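Local coordinates for protein RNA polymerase sigma factor (Bartonella quintana, PDB 5UXX) that probably directs RNA polymerase to promoters as a DNA-binding sigma factor of the ECF subfamily, at residues Gln10-Val15 against Ala59-Ile64; Pro17-Phe22 against Asp35-Thr40; Ile122-Ser127 against Glu132-Ile137. All coordinates share one frame; numbering follows the deposited sequence.

Interaction 1. Residues Gln10-Val15 against Ala59-Ile64; sequences QELLLV and AWLFTI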
ATOM      1  N   GLN A  10     -15.440 -12.900  -2.818  1.00 35.80           N
ATOM      2  CA  GLN A  10     -16.039 -12.063  -1.786  1.00 33.04           C
ATOM      3  C   GLN A  10     -15.000 -11.595  -0.772  1.00 32.95           C
ATOM      4  O   GLN A  10     -15.102 -10.494  -0.232  1.00 35.30           O
ATOM      5  CB  GLN A  10     -17.169 -12.817  -1.084  1.00 33.08           C
ATOM      6  CG  GLN A  10     -18.369 -13.084  -1.980  1.00 37.16           C
ATOM      7  CD  GLN A  10     -19.521 -13.733  -1.244  1.00 41.45           C
ATOM      8  OE1 GLN A  10     -19.393 -14.838  -0.718  1.00 43.93           O
ATOM      9  NE2 GLN A  10     -20.659 -13.050  -1.204  1.00 45.07           N
ATOM     10  N   GLU A  11     -14.002 -12.435  -0.519  1.00 31.41           N
ATOM     11  CA  GLU A  11     -12.896 -12.063   0.355  1.00 32.48           C
ATOM     12  C   GLU A  11     -12.058 -10.948  -0.264  1.00 34.04           C
ATOM     13  O   GLU A  11     -11.586 -10.053   0.437  1.00 34.89           O
ATOM     14  CB  GLU A  11     -12.013 -13.278   0.659  1.00 31.94           C
ATOM     15  CG  GLU A  11     -12.673 -14.347   1.525  1.00 36.41           C
ATOM     16  CD  GLU A  11     -12.673 -14.006   3.009  1.00 39.93           C
ATOM     17  OE1 GLU A  11     -12.737 -14.945   3.830  1.00 44.15           O
ATOM     18  OE2 GLU A  11     -12.619 -12.809   3.358  1.00 40.39           O
ATOM     19  N   LEU A  12     -11.878 -11.010  -1.581  1.00 35.06           N
ATOM     20  CA  LEU A  12     -11.132  -9.989  -2.311  1.00 31.90           C
ATOM     21  C   LEU A  12     -11.802  -8.623  -2.229  1.00 33.99           C
ATOM     22  O   LEU A  12     -11.134  -7.611  -2.016  1.00 34.99           O
ATOM     23  CB  LEU A  12     -10.964 -10.391  -3.776  1.00 34.09           C
ATOM     24  CG  LEU A  12      -9.887 -11.435  -4.066  1.00 32.72           C
ATOM     25  CD1 LEU A  12      -9.892 -11.803  -5.536  1.00 38.28           C
ATOM     26  CD2 LEU A  12      -8.525 -10.911  -3.647  1.00 30.15           C
ATOM     27  N   LEU A  13     -13.119  -8.603  -2.408  1.00 34.75           N
ATOM     28  CA  LEU A  13     -13.889  -7.364  -2.365  1.00 29.30           C
ATOM     29  C   LEU A  13     -13.723  -6.634  -1.033  1.00 28.93           C
ATOM     30  O   LEU A  13     -13.793  -5.407  -0.979  1.00 33.64           O
ATOM     31  CB  LEU A  13     -15.368  -7.651  -2.629  1.00 32.41           C
ATOM     32  CG  LEU A  13     -15.710  -8.039  -4.069  1.00 37.61           C
ATOM     33  CD1 LEU A  13     -17.112  -8.615  -4.160  1.00 44.76           C
ATOM     34  CD2 LEU A  13     -15.565  -6.836  -4.990  1.00 36.80           C
ATOM     35  N   LEU A  14     -13.506  -7.393   0.038  1.00 25.33           N
ATOM     36  CA  LEU A  14     -13.263  -6.805   1.350  1.00 25.95           C
ATOM     37  C   LEU A  14     -11.900  -6.121   1.423  1.00 29.01           C
ATOM     38  O   LEU A  14     -11.757  -5.064   2.036  1.00 30.94           O
ATOM     39  CB  LEU A  14     -13.352  -7.870   2.445  1.00 28.33           C
ATOM     40  CG  LEU A  14     -14.725  -8.429   2.820  1.00 32.59           C
ATOM     41  CD1 LEU A  14     -14.621  -9.215   4.120  1.00 29.90           C
ATOM     42  CD2 LEU A  14     -15.756  -7.317   2.939  1.00 29.57           C
ATOM     43  N   VAL A  15     -10.903  -6.734   0.793  1.00 29.30           N
ATOM     44  CA  VAL A  15      -9.522  -6.277   0.908  1.00 30.51           C
ATOM     45  C   VAL A  15      -9.176  -5.260  -0.182  1.00 27.06           C
ATOM     46  O   VAL A  15      -8.287  -4.423  -0.010  1.00 30.08           O
ATOM     47  CB  VAL A  15      -8.545  -7.476   0.830  1.00 34.55           C
ATOM     48  CG1 VAL A  15      -7.101  -7.022   1.004  1.00 34.24           C
ATOM     49  CG2 VAL A  15      -8.898  -8.508   1.886  1.00 38.54           C
ATOM     50  N   ALA A  59      -2.296  -9.933   4.220  1.00 19.99           N
ATOM     51  CA  ALA A  59      -0.839  -9.923   4.147  1.00 21.02           C
ATOM     52  C   ALA A  59      -0.351 -10.659   2.903  1.00 24.40           C
ATOM     53  O   ALA A  59       0.644 -10.272   2.290  1.00 25.13           O
ATOM     54  CB  ALA A  59      -0.241 -10.546   5.399  1.00 22.02           C
ATOM     55  N   TRP A  60      -1.060 -11.722   2.540  1.00 22.81           N
ATOM     56  CA  TRP A  60      -0.739 -12.497   1.347  1.00 24.35           C
ATOM     57  C   TRP A  60      -0.917 -11.647   0.092  1.00 25.72           C
ATOM     58  O   TRP A  60      -0.082 -11.673  -0.813  1.00 29.70           O
ATOM     59  CB  TRP A  60      -1.619 -13.748   1.275  1.00 18.55           C
ATOM     60  CG  TRP A  60      -1.278 -14.678   0.150  1.00 24.26           C
ATOM     61  CD1 TRP A  60      -0.209 -15.521   0.081  1.00 25.42           C
ATOM     62  CD2 TRP A  60      -2.018 -14.867  -1.064  1.00 28.45           C
ATOM     63  NE1 TRP A  60      -0.232 -16.220  -1.101  1.00 29.28           N
ATOM     64  CE2 TRP A  60      -1.333 -15.838  -1.822  1.00 30.76           C
ATOM     65  CE3 TRP A  60      -3.190 -14.309  -1.583  1.00 25.88           C
ATOM     66  CZ2 TRP A  60      -1.780 -16.263  -3.072  1.00 30.53           C
ATOM     67  CZ3 TRP A  60      -3.633 -14.733  -2.824  1.00 27.41           C
ATOM     68  CH2 TRP A  60      -2.929 -15.699  -3.554  1.00 29.42           C
ATOM     69  N   LEU A  61      -2.009 -10.891   0.052  1.00 24.51           N
ATOM     70  CA  LEU A  61      -2.319 -10.034  -1.087  1.00 22.83           C
ATOM     71  C   LEU A  61      -1.363  -8.849  -1.176  1.00 25.11           C
ATOM     72  O   LEU A  61      -0.900  -8.496  -2.261  1.00 27.78           O
ATOM     73  CB  LEU A  61      -3.764  -9.537  -0.998  1.00 25.21           C
ATOM     74  CG  LEU A  61      -4.840 -10.606  -1.202  1.00 30.89           C
ATOM     75  CD1 LEU A  61      -6.217 -10.066  -0.858  1.00 32.91           C
ATOM     76  CD2 LEU A  61      -4.809 -11.121  -2.629  1.00 29.89           C
ATOM     77  N   PHE A  62      -1.072  -8.238  -0.030  1.00 21.66           N
ATOM     78  CA  PHE A  62      -0.162  -7.100   0.027  1.00 17.89           C
ATOM     79  C   PHE A  62       1.247  -7.493  -0.406  1.00 24.95           C
ATOM     80  O   PHE A  62       1.960  -6.699  -1.019  1.00 27.23           O
ATOM     81  CB  PHE A  62      -0.129  -6.505   1.437  1.00 18.35           C
ATOM     82  CG  PHE A  62      -1.212  -5.493   1.700  1.00 19.48           C
ATOM     83  CD1 PHE A  62      -2.534  -5.767   1.388  1.00 14.29           C
ATOM     84  CD2 PHE A  62      -0.904  -4.267   2.268  1.00 18.67           C
ATOM     85  CE1 PHE A  62      -3.528  -4.837   1.633  1.00 17.09           C
ATOM     86  CE2 PHE A  62      -1.894  -3.332   2.517  1.00 15.92           C
ATOM     87  CZ  PHE A  62      -3.206  -3.617   2.198  1.00 17.63           C
ATOM     88  N   THR A  63       1.640  -8.720  -0.081  1.00 26.83           N
ATOM     89  CA  THR A  63       2.948  -9.240  -0.464  1.00 21.49           C
ATOM     90  C   THR A  63       3.088  -9.311  -1.983  1.00 25.27           C
ATOM     91  O   THR A  63       4.128  -8.955  -2.538  1.00 26.00           O
ATOM     92  CB  THR A  63       3.196 -10.639   0.133  1.00 27.99           C
ATOM     93  OG1 THR A  63       3.050 -10.584   1.557  1.00 26.06           O
ATOM     94  CG2 THR A  63       4.596 -11.128  -0.211  1.00 22.99           C
ATOM     95  N   ILE A  64       2.034  -9.773  -2.649  1.00 20.59           N
ATOM     96  CA  ILE A  64       2.030  -9.863  -4.105  1.00 21.77           C
ATOM     97  C   ILE A  64       2.158  -8.483  -4.746  1.00 26.63           C
ATOM     98  O   ILE A  64       2.950  -8.293  -5.671  1.00 24.45           O
ATOM     99  CB  ILE A  64       0.750 -10.546  -4.622  1.00 27.62           C
ATOM    100  CG1 ILE A  64       0.693 -11.999  -4.143  1.00 25.45           C
ATOM    101  CG2 ILE A  64       0.683 -10.484  -6.141  1.00 23.05           C
ATOM    102  CD1 ILE A  64      -0.589 -12.716  -4.513  1.00 28.86           C
TER

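Interaction 2. Residues Pro17-Phe22 against Asp35-Thr40; sequences PALRAF and DLVQDT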
ATOM      1  N   PRO A  17     -10.341  -2.400  -1.412  1.00 31.01           N
ATOM      2  CA  PRO A  17     -10.135  -0.965  -1.166  1.00 31.27           C
ATOM      3  C   PRO A  17      -8.824  -0.647  -0.446  1.00 32.27           C
ATOM      4  O   PRO A  17      -8.162   0.331  -0.787  1.00 29.74           O
ATOM      5  CB  PRO A  17     -11.329  -0.586  -0.284  1.00 29.44           C
ATOM      6  CG  PRO A  17     -12.365  -1.590  -0.605  1.00 31.22           C
ATOM      7  CD  PRO A  17     -11.615  -2.865  -0.831  1.00 30.97           C
ATOM      8  N   ALA A  18      -8.463  -1.463   0.540  1.00 30.45           N
ATOM      9  CA  ALA A  18      -7.223  -1.259   1.279  1.00 26.37           C
ATOM     10  C   ALA A  18      -6.021  -1.573   0.398  1.00 23.77           C
ATOM     11  O   ALA A  18      -4.970  -0.942   0.514  1.00 26.85           O
ATOM     12  CB  ALA A  18      -7.202  -2.116   2.534  1.00 19.38           C
ATOM     13  N   LEU A  19      -6.185  -2.561  -0.476  1.00 24.46           N
ATOM     14  CA  LEU A  19      -5.143  -2.945  -1.418  1.00 24.88           C
ATOM     15  C   LEU A  19      -4.819  -1.794  -2.367  1.00 26.25           C
ATOM     16  O   LEU A  19      -3.656  -1.544  -2.684  1.00 27.83           O
ATOM     17  CB  LEU A  19      -5.571  -4.181  -2.210  1.00 25.51           C
ATOM     18  CG  LEU A  19      -4.506  -4.837  -3.089  1.00 31.25           C
ATOM     19  CD1 LEU A  19      -3.396  -5.427  -2.232  1.00 34.93           C
ATOM     20  CD2 LEU A  19      -5.127  -5.901  -3.978  1.00 29.55           C
ATOM     21  N   ARG A  20      -5.859  -1.098  -2.818  1.00 23.32           N
ATOM     22  CA  ARG A  20      -5.695   0.049  -3.701  1.00 26.53           C
ATOM     23  C   ARG A  20      -5.015   1.210  -2.982  1.00 28.33           C
ATOM     24  O   ARG A  20      -4.159   1.889  -3.552  1.00 27.91           O
ATOM     25  CB  ARG A  20      -7.049   0.494  -4.258  1.00 20.09           C
ATOM     26  CG  ARG A  20      -6.990   1.756  -5.103  1.00 21.65           C
ATOM     27  CD  ARG A  20      -8.356   2.108  -5.668  1.00 26.52           C
ATOM     28  NE  ARG A  20      -8.377   3.437  -6.269  1.00 27.40           N
ATOM     29  CZ  ARG A  20      -8.610   4.558  -5.595  1.00 33.46           C
ATOM     30  NH1 ARG A  20      -8.848   4.513  -4.292  1.00 33.15           N
ATOM     31  NH2 ARG A  20      -8.607   5.725  -6.225  1.00 28.85           N
ATOM     32  N   ALA A  21      -5.403   1.434  -1.729  1.00 19.78           N
ATOM     33  CA  ALA A  21      -4.810   2.491  -0.916  1.00 20.90           C
ATOM     34  C   ALA A  21      -3.326   2.231  -0.682  1.00 24.10           C
ATOM     35  O   ALA A  21      -2.522   3.161  -0.627  1.00 23.52           O
ATOM     36  CB  ALA A  21      -5.542   2.615   0.412  1.00 21.54           C
ATOM     37  N   PHE A  22      -2.977   0.956  -0.542  1.00 23.59           N
ATOM     38  CA  PHE A  22      -1.591   0.549  -0.357  1.00 26.03           C
ATOM     39  C   PHE A  22      -0.765   0.855  -1.600  1.00 28.43           C
ATOM     40  O   PHE A  22       0.366   1.330  -1.503  1.00 33.74           O
ATOM     41  CB  PHE A  22      -1.515  -0.942  -0.021  1.00 19.57           C
ATOM     42  CG  PHE A  22      -0.122  -1.439   0.242  1.00 20.59           C
ATOM     43  CD1 PHE A  22       0.676  -0.833   1.199  1.00 23.56           C
ATOM     44  CD2 PHE A  22       0.384  -2.524  -0.456  1.00 22.22           C
ATOM     45  CE1 PHE A  22       1.957  -1.291   1.446  1.00 23.65           C
ATOM     46  CE2 PHE A  22       1.665  -2.988  -0.214  1.00 25.08           C
ATOM     47  CZ  PHE A  22       2.452  -2.371   0.740  1.00 23.64           C
ATOM     48  N   ASP A  35      -2.963   0.339 -12.224  1.00 46.75           N
ATOM     49  CA  ASP A  35      -2.564  -0.856 -12.965  1.00 44.90           C
ATOM     50  C   ASP A  35      -1.902  -1.886 -12.057  1.00 40.06           C
ATOM     51  O   ASP A  35      -2.006  -3.091 -12.286  1.00 39.12           O
ATOM     52  CB  ASP A  35      -1.621  -0.488 -14.112  1.00 46.29           C
ATOM     53  CG  ASP A  35      -2.335   0.214 -15.249  1.00 58.12           C
ATOM     54  OD1 ASP A  35      -3.579   0.127 -15.313  1.00 63.54           O
ATOM     55  OD2 ASP A  35      -1.652   0.853 -16.077  1.00 63.83           O
ATOM     56  N   LEU A  36      -1.212  -1.394 -11.033  1.00 32.17           N
ATOM     57  CA  LEU A  36      -0.547  -2.248 -10.058  1.00 29.39           C
ATOM     58  C   LEU A  36      -1.546  -3.137  -9.323  1.00 30.29           C
ATOM     59  O   LEU A  36      -1.283  -4.316  -9.083  1.00 32.94           O
ATOM     60  CB  LEU A  36       0.235  -1.395  -9.060  1.00 35.00           C
ATOM     61  CG  LEU A  36       1.168  -2.115  -8.087  1.00 36.94           C
ATOM     62  CD1 LEU A  36       2.179  -2.962  -8.840  1.00 39.25           C
ATOM     63  CD2 LEU A  36       1.868  -1.106  -7.195  1.00 40.71           C
ATOM     64  N   VAL A  37      -2.691  -2.564  -8.968  1.00 29.14           N
ATOM     65  CA  VAL A  37      -3.754  -3.314  -8.310  1.00 28.46           C
ATOM     66  C   VAL A  37      -4.323  -4.372  -9.253  1.00 32.42           C
ATOM     67  O   VAL A  37      -4.552  -5.515  -8.856  1.00 29.40           O
ATOM     68  CB  VAL A  37      -4.890  -2.386  -7.841  1.00 25.58           C
ATOM     69  CG1 VAL A  37      -5.997  -3.192  -7.181  1.00 26.16           C
ATOM     70  CG2 VAL A  37      -4.352  -1.338  -6.884  1.00 24.62           C
ATOM     71  N   GLN A  38      -4.549  -3.974 -10.501  1.00 28.30           N
ATOM     72  CA  GLN A  38      -5.067  -4.872 -11.528  1.00 36.83           C
ATOM     73  C   GLN A  38      -4.181  -6.105 -11.700  1.00 38.38           C
ATOM     74  O   GLN A  38      -4.672  -7.233 -11.722  1.00 35.91           O
ATOM     75  CB  GLN A  38      -5.204  -4.129 -12.859  1.00 41.10           C
ATOM     76  CG  GLN A  38      -6.076  -4.838 -13.878  1.00 52.37           C
ATOM     77  CD  GLN A  38      -6.420  -3.959 -15.063  1.00 67.99           C
ATOM     78  OE1 GLN A  38      -7.406  -3.222 -15.039  1.00 72.34           O
ATOM     79  NE2 GLN A  38      -5.607  -4.033 -16.111  1.00 75.71           N
ATOM     80  N   ASP A  39      -2.875  -5.881 -11.822  1.00 41.45           N
ATOM     81  CA  ASP A  39      -1.921  -6.974 -11.984  1.00 41.85           C
ATOM     82  C   ASP A  39      -1.900  -7.881 -10.758  1.00 38.30           C
ATOM     83  O   ASP A  39      -1.744  -9.094 -10.877  1.00 40.77           O
ATOM     84  CB  ASP A  39      -0.517  -6.428 -12.253  1.00 45.88           C
ATOM     85  CG  ASP A  39      -0.413  -5.713 -13.587  1.00 57.76           C
ATOM     86  OD1 ASP A  39      -1.275  -5.948 -14.460  1.00 59.31           O
ATOM     87  OD2 ASP A  39       0.535  -4.919 -13.764  1.00 63.72           O
ATOM     88  N   THR A  40      -2.059  -7.283  -9.582  1.00 34.74           N
ATOM     89  CA  THR A  40      -2.068  -8.034  -8.332  1.00 29.76           C
ATOM     90  C   THR A  40      -3.277  -8.961  -8.269  1.00 27.21           C
ATOM     91  O   THR A  40      -3.168 -10.118  -7.865  1.00 26.17           O
ATOM     92  CB  THR A  40      -2.076  -7.096  -7.111  1.00 31.43           C
ATOM     93  OG1 THR A  40      -0.888  -6.295  -7.117  1.00 34.07           O
ATOM     94  CG2 THR A  40      -2.135  -7.897  -5.818  1.00 21.95           C
TER

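Interaction 3. Residues Ile122-Ser127 against Glu132-Ile137; sequences ILIGAS and EDAAAI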
ATOM      1  N   ILE A 122       3.426   2.677   6.426  1.00 24.84           N
ATOM      2  CA  ILE A 122       2.115   2.436   5.829  1.00 20.28           C
ATOM      3  C   ILE A 122       1.536   1.113   6.322  1.00 20.38           C
ATOM      4  O   ILE A 122       0.372   1.044   6.717  1.00 23.99           O
ATOM      5  CB  ILE A 122       2.184   2.431   4.287  1.00 23.82           C
ATOM      6  CG1 ILE A 122       2.430   3.847   3.763  1.00 25.37           C
ATOM      7  CG2 ILE A 122       0.896   1.886   3.692  1.00 25.54           C
ATOM      8  CD1 ILE A 122       1.382   4.849   4.200  1.00 28.56           C
ATOM      9  N   LEU A 123       2.356   0.066   6.301  1.00 21.91           N
ATOM     10  CA  LEU A 123       1.929  -1.260   6.740  1.00 22.00           C
ATOM     11  C   LEU A 123       1.516  -1.264   8.208  1.00 22.94           C
ATOM     12  O   LEU A 123       0.508  -1.865   8.579  1.00 29.87           O
ATOM     13  CB  LEU A 123       3.041  -2.286   6.512  1.00 21.41           C
ATOM     14  CG  LEU A 123       3.336  -2.683   5.065  1.00 18.30           C
ATOM     15  CD1 LEU A 123       4.541  -3.606   5.010  1.00 30.57           C
ATOM     16  CD2 LEU A 123       2.125  -3.346   4.431  1.00 18.71           C
ATOM     17  N   ILE A 124       2.300  -0.585   9.039  1.00 22.69           N
ATOM     18  CA  ILE A 124       2.060  -0.565  10.477  1.00 20.58           C
ATOM     19  C   ILE A 124       1.073   0.528  10.885  1.00 22.29           C
ATOM     20  O   ILE A 124       0.130   0.276  11.636  1.00 25.17           O
ATOM     21  CB  ILE A 124       3.378  -0.364  11.252  1.00 18.66           C
ATOM     22  CG1 ILE A 124       4.294  -1.573  11.061  1.00 26.44           C
ATOM     23  CG2 ILE A 124       3.105  -0.144  12.731  1.00 17.33           C
ATOM     24  CD1 ILE A 124       3.742  -2.851  11.655  1.00 28.96           C
ATOM     25  N   GLY A 125       1.290   1.737  10.383  1.00 19.12           N
ATOM     26  CA  GLY A 125       0.506   2.887  10.797  1.00 18.65           C
ATOM     27  C   GLY A 125      -0.824   3.063  10.091  1.00 21.51           C
ATOM     28  O   GLY A 125      -1.690   3.790  10.576  1.00 26.49           O
ATOM     29  N   ALA A 126      -0.999   2.402   8.950  1.00 22.19           N
ATOM     30  CA  ALA A 126      -2.205   2.601   8.152  1.00 24.53           C
ATOM     31  C   ALA A 126      -2.911   1.299   7.775  1.00 26.92           C
ATOM     32  O   ALA A 126      -4.140   1.234   7.781  1.00 33.19           O
ATOM     33  CB  ALA A 126      -1.867   3.389   6.895  1.00 23.16           C
ATOM     34  N   SER A 127      -2.139   0.268   7.447  1.00 22.95           N
ATOM     35  CA  SER A 127      -2.714  -0.973   6.935  1.00 17.42           C
ATOM     36  C   SER A 127      -3.173  -1.910   8.051  1.00 23.80           C
ATOM     37  O   SER A 127      -3.891  -2.879   7.800  1.00 24.29           O
ATOM     38  CB  SER A 127      -1.708  -1.688   6.032  1.00 20.22           C
ATOM     39  OG  SER A 127      -1.285  -0.841   4.978  1.00 22.69           O
ATOM     40  N   GLU A 132       4.949  -8.487  13.418  1.00 29.94           N
ATOM     41  CA  GLU A 132       5.250  -9.820  12.913  1.00 31.04           C
ATOM     42  C   GLU A 132       4.871  -9.963  11.439  1.00 31.61           C
ATOM     43  O   GLU A 132       5.680 -10.401  10.621  1.00 34.77           O
ATOM     44  CB  GLU A 132       4.520 -10.877  13.747  1.00 35.50           C
ATOM     45  CG  GLU A 132       5.046 -12.288  13.565  1.00 48.61           C
ATOM     46  CD  GLU A 132       6.370 -12.508  14.271  1.00 58.56           C
ATOM     47  OE1 GLU A 132       6.403 -12.405  15.515  1.00 62.15           O
ATOM     48  OE2 GLU A 132       7.376 -12.779  13.583  1.00 60.08           O
ATOM     49  N   ASP A 133       3.640  -9.586  11.110  1.00 32.29           N
ATOM     50  CA  ASP A 133       3.131  -9.724   9.749  1.00 34.54           C
ATOM     51  C   ASP A 133       3.809  -8.764   8.775  1.00 31.96           C
ATOM     52  O   ASP A 133       4.090  -9.127   7.633  1.00 35.62           O
ATOM     53  CB  ASP A 133       1.616  -9.507   9.721  1.00 38.35           C
ATOM     54  CG  ASP A 133       0.846 -10.721  10.203  1.00 49.62           C
ATOM     55  OD1 ASP A 133       1.354 -11.850  10.040  1.00 55.34           O
ATOM     56  OD2 ASP A 133      -0.266 -10.547  10.743  1.00 52.17           O
ATOM     57  N   ALA A 134       4.068  -7.542   9.228  1.00 25.88           N
ATOM     58  CA  ALA A 134       4.740  -6.548   8.399  1.00 23.60           C
ATOM     59  C   ALA A 134       6.165  -6.985   8.075  1.00 28.62           C
ATOM     60  O   ALA A 134       6.673  -6.724   6.984  1.00 31.13           O
ATOM     61  CB  ALA A 134       4.745  -5.197   9.087  1.00 19.99           C
ATOM     62  N   ALA A 135       6.803  -7.650   9.032  1.00 30.05           N
ATOM     63  CA  ALA A 135       8.152  -8.169   8.838  1.00 28.87           C
ATOM     64  C   ALA A 135       8.160  -9.271   7.784  1.00 29.32           C
ATOM     65  O   ALA A 135       9.068  -9.346   6.956  1.00 30.74           O
ATOM     66  CB  ALA A 135       8.718  -8.684  10.151  1.00 30.36           C
ATOM     67  N   ALA A 136       7.142 -10.126   7.824  1.00 30.32           N
ATOM     68  CA  ALA A 136       7.002 -11.207   6.856  1.00 31.93           C
ATOM     69  C   ALA A 136       6.788 -10.657   5.450  1.00 35.68           C
ATOM     70  O   ALA A 136       7.339 -11.179   4.481  1.00 45.62           O
ATOM     71  CB  ALA A 136       5.854 -12.125   7.246  1.00 29.88           C
ATOM     72  N   ILE A 137       5.980  -9.606   5.347  1.00 32.07           N
ATOM     73  CA  ILE A 137       5.711  -8.960   4.067  1.00 32.29           C
ATOM     74  C   ILE A 137       6.984  -8.377   3.457  1.00 33.28           C
ATOM     75  O   ILE A 137       7.256  -8.563   2.271  1.00 37.12           O
ATOM     76  CB  ILE A 137       4.657  -7.839   4.213  1.00 31.18           C
ATOM     77  CG1 ILE A 137       3.298  -8.430   4.589  1.00 24.42           C
ATOM     78  CG2 ILE A 137       4.543  -7.034   2.927  1.00 24.29           C
ATOM     79  CD1 ILE A 137       2.250  -7.389   4.919  1.00 27.38           C
TER

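Interaction 1. Residues Gln10-Val15 against Ala59-Ile64
Leu61 meets Leu12 and Val15 at a crossing of helix 57-81 over helix 7-26. This is an apolar helix-helix contact in the all-helical fold of sigma-70 region 2. The two short helical segments cross at -69°, and their axes come no closer than 11.5 Å. At that spacing, side-chain ends do the touching. No hydrogen bond crosses between the segments.

Leu61 carries most of it with CD1. Its chi1 of -69° sets CG anti to the carbonyl carbon, on the side of helix 7-26, and the methyls go on from there. CD1 is 3.7 Å from Leu12 CD2 on one neighbour. On the other it is 3.7 Å from Val15 CG1, and it also lies near Val15 CB and CG2, so it rests against the whole branched end of the valine. Leu12 comes in with CD2 alone, obliquely across the leucine. That methyl also lies 3.9 Å from Leu61 CD2.

Helix 33-46 lies against the same side chains: Leu12 packs on Leu41 and Trp45, and Leu61 packs on Ala44. A second protein also packs on Leu12 and Phe62. The Phe62 ring is stacked with Phe22 of helix 7-26 as well.

Val15 has a second partner on helix 57-81. Its CG1 is anti to the backbone N (chi1 -178°), and this branch is the one that reaches Phe62. The ring takes the valine at its rim and not on a face: Val15 CG1 sits at the ring edge, near the ring plane, 4.2 Å from Phe62 CE1.

Interaction 2. Residues Pro17-Phe22 against Asp35-Thr40
Val37 lays its CG2 methyl over the backbone of Arg20, 3.7 Å from Arg20 CA. The same methyl lies 4.2 Å from Arg20 CB. Only the base of the arginine takes part. Its CG is anti to the backbone N (chi1 175°), and the chain runs extended from there to NE, carrying the guanidinium away from Val37. There NE forms a salt bridge with Glu34 OE2 on the first turn of helix 33-46, while NH2 pairs with an acidic side chain of a second protein and NH1 bonds to that protein's backbone.

Leu19 makes the second set of contacts. Its CD2 meets Thr40 CG2 at 4.0 Å, the two side chains reaching toward each other tip to tip. CD2 also lies 4.3 Å from Val37 CG1. In Thr40, chi1 of -62° puts OG1 beside the backbone N and CG2 anti to it. The methyl then faces Leu19, while Thr40 OG1 donates to Leu36 O at 2.8 Å. Thr40 N reaches the same oxygen from the other face of its plane, so two bonds grip it.

The segment axes approach to 9.4 Å and run at 130° to each other. In this region 2 helical fold, helix 57-81 closes over the pair: its Leu65 touches Leu19, Phe22 and Thr40. On helix 7-26, Leu16 just before the segment and Ala23 just after it also touch Val37.

Interaction 3. Residues Ile122-Ser127 against Glu132-Ile137
Ala134 CB receives two side chains of helix 115-125. Ile124 CD1 comes closest, at 3.6 Å. Leu123 CB lies 4.2 Å from the same methyl. The small alanine lets the backbones draw near: Leu123 CA and Ala134 CA are 6.2 Å apart. Ile124 reaches it by a bent chain, with its second torsion at -65° swinging CD1 toward the alanine.

One turn on from Ala134, Ile137 meets Leu123 tip to tip. The contact is double. Leu123 CD1 lies 4.0 Å from Ile137 CG2, and Leu123 CD2 lies 4.1 Å from Ile137 CD1. Both residues are buried, and the contact has no hydrogen bond across it.

The two helices belong to the sigma-70 region 4 domain, a helix-turn-helix fold. By analogy with the family, helix 131-138 and helix 142-159 probably form the helix-turn-helix, with helix 142-159 as the recognition helix, and helix 115-125 packs behind them. Helix 142-159 supplies the next layer, with Ile145 and Val149 touching Ile124.

The turn between the helices carries several hydrogen bonds. Ile122 O accepts from Ala126 N and, at 2.7 Å, from Ser127 N as the chain leaves the helix. The backbones of Leu123 and Phe129 are hydrogen-bonded, and the Phe129 side chain packs on Leu123 and Ile137. Ser130 OG hydrogen-bonds Asp133 N at the start of helix 131-138.

How the interactions relate
Interactions 1 and 2 share helix 7-26, lie in region 2 and have centres about 9 Å apart. Interaction 3 belongs to region 4. Its centre is about 14 Å from that of interaction 1 and about 16 Å from that of interaction 2. All three touch one another. Phe62 and Phe22 stack, with Phe62 CE2 3.4 Å from Phe22 CG, and so link the first two contacts. The same rings reach region 4: Phe22 CE1 lies 3.6 Å from Leu123 CD2, and Phe62 CD2 lies 3.8 Å from it. Thr63 OG1 adds a contact of 3.7 Å to Ile137 CG1. The second protein reaches residues of all three contacts.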